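Local atomic coordinates of xylanase inhibitor TL-XI (Triticum aestivum, PDB entry 3G7M), a protein that inhibits xylanases noncompetitively and belongs to the small thaumatin-like proteins, a family linked to plant defence. Residues Ala1-Pro15 / Ser139-Pro151. The protein carries 4 engineered substitutions. Numbering follows the deposited sequence.
Sequences APLTITNRCHFTVWP and SAAGSRLQIVFCP
Leu3-Asn7 and Leu145-Phe149 run parallel and in register, Ile5 facing Ile147, as two strands whose segment axes come within 4.7 Å, 15° between their directions. The backbone ladder starts with Leu145 N giving to Pro2 O and ends with Arg8 N giving to Phe149 O. On the face bearing Leu3, Ile5 and Asn7, the side chains of Ile5 and Ile147 lie side by side, CG1 to CG1 3.9 Å. CG2 of Ile5 reaches CE2 of the obliquely set Phe149 ring, and Val13 CG2 lies 4.0 Å from Phe149 CD2. With chi1 at -58°, Phe149 CG stands anti to its own carbonyl carbon, which brings the CD2-CE2 side of the ring to Ile5, Val13 and Pro15. In the disulfide-rich beta-sandwich of the thaumatin family, the first and last strands are neighbours in the middle of one mixed sheet, flanked by 35-38 and 111-115. On the other face the extended Gln146 sends NE2 3.3 Å to Thr6 OG1, nearly straight and in the amide plane. Arg8 lays its chain across Val148, CG1 meeting the guanidinium at its edge. Just beyond the ladder, Cys9 SG and Cys150 SG join at 2.1 Å, tying the two chain ends covalently. Asn7 OD1 accepts from Cys9 N in an Asx turn while ND2 gives to Phe11 O; an alanine here would probably leave both backbone groups without these mates and the 9-11 loop freer to shift beside the disulfide.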
loop_
_atom_site.group_PDB
_atom_site.type_symbol
_atom_site.label_atom_id
_atom_site.label_comp_id
_atom_site.label_asym_id
_atom_site.label_seq_id
_atom_site.Cartn_x
_atom_site.Cartn_y
_atom_site.Cartn_z
ATOM N N ALA A 1 1.510 9.165 11.183
ATOM C CA ALA A 1 0.959 10.552 11.280
ATOM C C ALA A 1 1.481 11.396 10.084
ATOM O O ALA A 1 2.653 11.754 10.069
ATOM C CB ALA A 1 1.336 11.194 12.672
ATOM N N PRO A 2 0.621 11.704 9.075
ATOM C CA PRO A 2 -0.797 11.353 8.840
ATOM C C PRO A 2 -1.039 10.002 8.168
ATOM O O PRO A 2 -2.119 9.408 8.355
ATOM C CB PRO A 2 -1.279 12.470 7.908
ATOM C CG PRO A 2 -0.075 12.950 7.236
ATOM C CD PRO A 2 1.005 12.892 8.272
ATOM N N LEU A 3 -0.081 9.537 7.366
ATOM C CA LEU A 3 -0.115 8.150 6.815
ATOM C C LEU A 3 1.046 7.272 7.342
ATOM O O LEU A 3 2.207 7.698 7.374
ATOM C CB LEU A 3 -0.104 8.158 5.284
ATOM C CG LEU A 3 -0.054 6.779 4.588
ATOM C CD1 LEU A 3 -1.363 6.109 4.753
ATOM C CD2 LEU A 3 0.269 6.905 3.093
ATOM N N THR A 4 0.733 6.059 7.770
ATOM C CA THR A 4 1.750 5.200 8.347
ATOM C C THR A 4 1.577 3.834 7.733
ATOM O O THR A 4 0.486 3.278 7.762
ATOM C CB THR A 4 1.625 5.128 9.913
ATOM O OG1 THR A 4 1.432 6.443 10.458
ATOM C CG2 THR A 4 2.874 4.483 10.569
ATOM N N ILE A 5 2.643 3.292 7.161
ATOM C CA ILE A 5 2.632 1.908 6.640
ATOM C C ILE A 5 3.514 1.003 7.506
ATOM O O ILE A 5 4.712 1.217 7.622
ATOM C CB ILE A 5 3.057 1.847 5.155
ATOM C CG1 ILE A 5 2.053 2.607 4.286
ATOM C CG2 ILE A 5 3.218 0.411 4.678
ATOM C CD1 ILE A 5 2.675 3.137 3.012
ATOM N N THR A 6 2.894 0.009 8.129
ATOM C CA THR A 6 3.552 -0.844 9.115
ATOM C C THR A 6 3.695 -2.273 8.587
ATOM O O THR A 6 2.770 -2.839 7.987
ATOM C CB THR A 6 2.773 -0.862 10.448
ATOM O OG1 THR A 6 2.593 0.488 10.925
ATOM C CG2 THR A 6 3.495 -1.681 11.498
ATOM N N ASN A 7 4.872 -2.849 8.819
ATOM C CA ASN A 7 5.137 -4.247 8.470
ATOM C C ASN A 7 5.111 -5.171 9.687
ATOM O O ASN A 7 6.019 -5.107 10.527
ATOM C CB ASN A 7 6.470 -4.358 7.726
ATOM C CG ASN A 7 6.806 -5.772 7.355
ATOM O OD1 ASN A 7 5.910 -6.592 7.139
ATOM N ND2 ASN A 7 8.104 -6.068 7.276
ATOM N N ARG A 8 4.033 -5.986 9.779
ATOM C CA ARG A 8 3.873 -6.952 10.887
ATOM C C ARG A 8 4.161 -8.431 10.502
ATOM O O ARG A 8 3.892 -9.356 11.282
ATOM C CB ARG A 8 2.529 -6.791 11.625
ATOM C CG ARG A 8 2.592 -5.718 12.712
ATOM C CD ARG A 8 1.400 -5.666 13.709
ATOM N NE ARG A 8 1.725 -4.751 14.832
ATOM C CZ ARG A 8 1.456 -3.432 14.871
ATOM N NH1 ARG A 8 0.804 -2.837 13.867
ATOM N NH2 ARG A 8 1.829 -2.702 15.935
ATOM N N CYS A 9 4.735 -8.635 9.316
ATOM C CA CYS A 9 5.202 -9.941 8.877
ATOM C C CYS A 9 6.563 -10.319 9.498
ATOM O O CYS A 9 7.305 -9.456 9.990
ATOM C CB CYS A 9 5.302 -9.938 7.363
ATOM S SG CYS A 9 3.894 -9.161 6.604
ATOM N N HIS A 10 6.889 -11.611 9.491
ATOM C CA HIS A 10 8.191 -12.060 9.991
ATOM C C HIS A 10 9.318 -11.926 8.938
ATOM O O HIS A 10 10.444 -12.368 9.153
ATOM C CB HIS A 10 8.091 -13.514 10.428
ATOM C CG HIS A 10 7.111 -13.750 11.534
ATOM N ND1 HIS A 10 7.242 -13.158 12.784
ATOM C CD2 HIS A 10 6.008 -14.552 11.592
ATOM C CE1 HIS A 10 6.251 -13.571 13.560
ATOM N NE2 HIS A 10 5.487 -14.413 12.861
ATOM N N PHE A 11 9.002 -11.341 7.794
ATOM C CA PHE A 11 9.969 -11.150 6.724
ATOM C C PHE A 11 9.959 -9.702 6.265
ATOM O O PHE A 11 9.009 -8.975 6.496
ATOM C CB PHE A 11 9.704 -12.092 5.537
ATOM C CG PHE A 11 8.275 -12.174 5.155
ATOM C CD1 PHE A 11 7.502 -13.247 5.554
ATOM C CD2 PHE A 11 7.672 -11.159 4.417
ATOM C CE1 PHE A 11 6.145 -13.328 5.214
ATOM C CE2 PHE A 11 6.312 -11.234 4.074
ATOM C CZ PHE A 11 5.552 -12.326 4.478
ATOM N N THR A 12 11.035 -9.284 5.620
ATOM C CA THR A 12 11.129 -7.928 5.129
ATOM C C THR A 12 10.105 -7.700 4.014
ATOM O O THR A 12 10.021 -8.503 3.081
ATOM C CB THR A 12 12.550 -7.653 4.602
ATOM O OG1 THR A 12 13.516 -8.191 5.538
ATOM C CG2 THR A 12 12.776 -6.146 4.423
ATOM N N VAL A 13 9.320 -6.630 4.113
ATOM C CA VAL A 13 8.538 -6.161 2.958
ATOM C C VAL A 13 8.961 -4.767 2.454
ATOM O O VAL A 13 9.477 -3.934 3.234
ATOM C CB VAL A 13 7.026 -6.182 3.197
ATOM C CG1 VAL A 13 6.619 -7.461 3.860
ATOM C CG2 VAL A 13 6.607 -5.030 3.995
ATOM N N TRP A 14 8.737 -4.534 1.151
ATOM C CA TRP A 14 9.138 -3.301 0.468
ATOM C C TRP A 14 7.909 -2.516 0.004
ATOM O O TRP A 14 7.444 -2.706 -1.118
ATOM C CB TRP A 14 10.049 -3.645 -0.731
ATOM C CG TRP A 14 11.510 -3.888 -0.370
ATOM C CD1 TRP A 14 12.550 -2.965 -0.397
ATOM C CD2 TRP A 14 12.082 -5.106 0.077
ATOM N NE1 TRP A 14 13.718 -3.554 -0.000
ATOM C CE2 TRP A 14 13.466 -4.869 0.296
ATOM C CE3 TRP A 14 11.568 -6.382 0.311
ATOM C CZ2 TRP A 14 14.342 -5.869 0.745
ATOM C CZ3 TRP A 14 12.446 -7.391 0.751
ATOM C CH2 TRP A 14 13.821 -7.121 0.964
ATOM N N PRO A 15 7.368 -1.640 0.863
ATOM C CA PRO A 15 6.146 -0.916 0.504
ATOM C C PRO A 15 6.373 0.013 -0.679
ATOM O O PRO A 15 7.462 0.555 -0.814
ATOM C CB PRO A 15 5.837 -0.089 1.766
ATOM C CG PRO A 15 6.551 -0.751 2.841
ATOM C CD PRO A 15 7.797 -1.315 2.231
ATOM N N SER A 139 -13.016 10.882 8.306
ATOM C CA SER A 139 -13.303 12.319 8.183
ATOM C C SER A 139 -13.023 13.017 9.521
ATOM O O SER A 139 -13.954 13.252 10.318
ATOM C CB SER A 139 -14.779 12.548 7.672
ATOM O OG SER A 139 -15.129 13.923 7.412
ATOM N N ALA A 140 -11.739 13.321 9.791
ATOM C CA ALA A 140 -11.472 14.223 10.948
ATOM C C ALA A 140 -10.382 15.279 10.680
ATOM O O ALA A 140 -9.583 15.153 9.716
ATOM C CB ALA A 140 -11.137 13.419 12.237
ATOM N N ALA A 141 -10.369 16.319 11.531
ATOM C CA ALA A 141 -9.384 17.394 11.422
ATOM C C ALA A 141 -7.940 16.881 11.604
ATOM O O ALA A 141 -7.044 17.310 10.858
ATOM C CB ALA A 141 -9.698 18.566 12.417
ATOM N N GLY A 142 -7.725 15.977 12.571
ATOM C CA GLY A 142 -6.371 15.502 12.870
ATOM C C GLY A 142 -6.231 13.984 12.823
ATOM O O GLY A 142 -5.512 13.398 13.654
ATOM N N SER A 143 -6.902 13.349 11.850
ATOM C CA SER A 143 -7.001 11.876 11.783
ATOM C C SER A 143 -5.718 11.180 11.296
ATOM O O SER A 143 -4.811 11.833 10.768
ATOM C CB SER A 143 -8.238 11.427 10.973
ATOM O OG SER A 143 -8.245 12.006 9.679
ATOM N N ARG A 144 -5.649 9.854 11.479
ATOM C CA ARG A 144 -4.414 9.140 11.208
ATOM C C ARG A 144 -4.655 7.818 10.483
ATOM O O ARG A 144 -5.312 6.939 11.031
ATOM C CB ARG A 144 -3.666 8.924 12.538
ATOM C CG ARG A 144 -2.881 10.152 12.919
ATOM C CD ARG A 144 -2.707 10.310 14.409
ATOM N NE ARG A 144 -2.319 11.698 14.695
ATOM C CZ ARG A 144 -2.370 12.271 15.899
ATOM N NH1 ARG A 144 -2.787 11.579 16.963
ATOM N NH2 ARG A 144 -2.007 13.546 16.043
ATOM N N LEU A 145 -4.123 7.693 9.260
ATOM C CA LEU A 145 -4.250 6.479 8.453
ATOM C C LEU A 145 -3.135 5.461 8.706
ATOM O O LEU A 145 -1.939 5.844 8.812
ATOM C CB LEU A 145 -4.221 6.831 6.974
ATOM C CG LEU A 145 -5.487 7.410 6.339
ATOM C CD1 LEU A 145 -5.194 7.791 4.919
ATOM C CD2 LEU A 145 -6.609 6.371 6.362
ATOM N N GLN A 146 -3.528 4.173 8.771
ATOM C CA GLN A 146 -2.583 3.071 8.960
ATOM C C GLN A 146 -2.828 1.890 8.010
ATOM O O GLN A 146 -3.927 1.340 7.943
ATOM C CB GLN A 146 -2.591 2.606 10.409
ATOM C CG GLN A 146 -1.371 1.776 10.784
ATOM C CD GLN A 146 -1.262 1.533 12.285
ATOM O OE1 GLN A 146 -2.221 1.786 13.048
ATOM N NE2 GLN A 146 -0.090 1.041 12.721
ATOM N N ILE A 147 -1.785 1.513 7.276
ATOM C CA ILE A 147 -1.785 0.296 6.494
ATOM C C ILE A 147 -0.890 -0.718 7.203
ATOM O O ILE A 147 0.277 -0.458 7.469
ATOM C CB ILE A 147 -1.244 0.541 5.105
ATOM C CG1 ILE A 147 -1.779 1.850 4.523
ATOM C CG2 ILE A 147 -1.536 -0.617 4.218
ATOM C CD1 ILE A 147 -3.251 1.864 4.198
ATOM N N VAL A 148 -1.439 -1.877 7.532
ATOM C CA VAL A 148 -0.642 -2.921 8.169
ATOM C C VAL A 148 -0.504 -4.107 7.189
ATOM O O VAL A 148 -1.482 -4.554 6.542
ATOM C CB VAL A 148 -1.231 -3.352 9.583
ATOM C CG1 VAL A 148 -0.288 -4.287 10.330
ATOM C CG2 VAL A 148 -1.533 -2.141 10.445
ATOM N N PHE A 149 0.727 -4.603 7.087
ATOM C CA PHE A 149 0.989 -5.915 6.485
ATOM C C PHE A 149 1.075 -6.975 7.568
ATOM O O PHE A 149 1.749 -6.777 8.582
ATOM C CB PHE A 149 2.280 -5.917 5.645
ATOM C CG PHE A 149 2.270 -4.899 4.518
ATOM C CD1 PHE A 149 1.575 -5.150 3.357
ATOM C CD2 PHE A 149 2.940 -3.682 4.643
ATOM C CE1 PHE A 149 1.555 -4.238 2.368
ATOM C CE2 PHE A 149 2.909 -2.773 3.628
ATOM C CZ PHE A 149 2.217 -3.062 2.492
ATOM N N CYS A 150 0.392 -8.096 7.314
ATOM C CA CYS A 150 0.245 -9.219 8.243
ATOM C C CYS A 150 -0.326 -8.711 9.576
ATOM O O CYS A 150 0.357 -8.739 10.608
ATOM C CB CYS A 150 1.550 -10.032 8.416
ATOM S SG CYS A 150 2.396 -10.543 6.859
ATOM N N PRO A 151 -1.588 -8.231 9.554
ATOM C CA PRO A 151 -2.230 -7.767 10.760
ATOM C C PRO A 151 -2.565 -8.915 11.724
ATOM O O PRO A 151 -2.620 -8.659 12.933
ATOM C CB PRO A 151 -3.528 -7.160 10.232
ATOM C CG PRO A 151 -3.826 -7.914 9.009
ATOM C CD PRO A 151 -2.504 -8.177 8.398
ATOM O OXT PRO A 151 -2.772 -10.088 11.329
HETATM O O HOH W 1 -0.941 6.830 11.132
#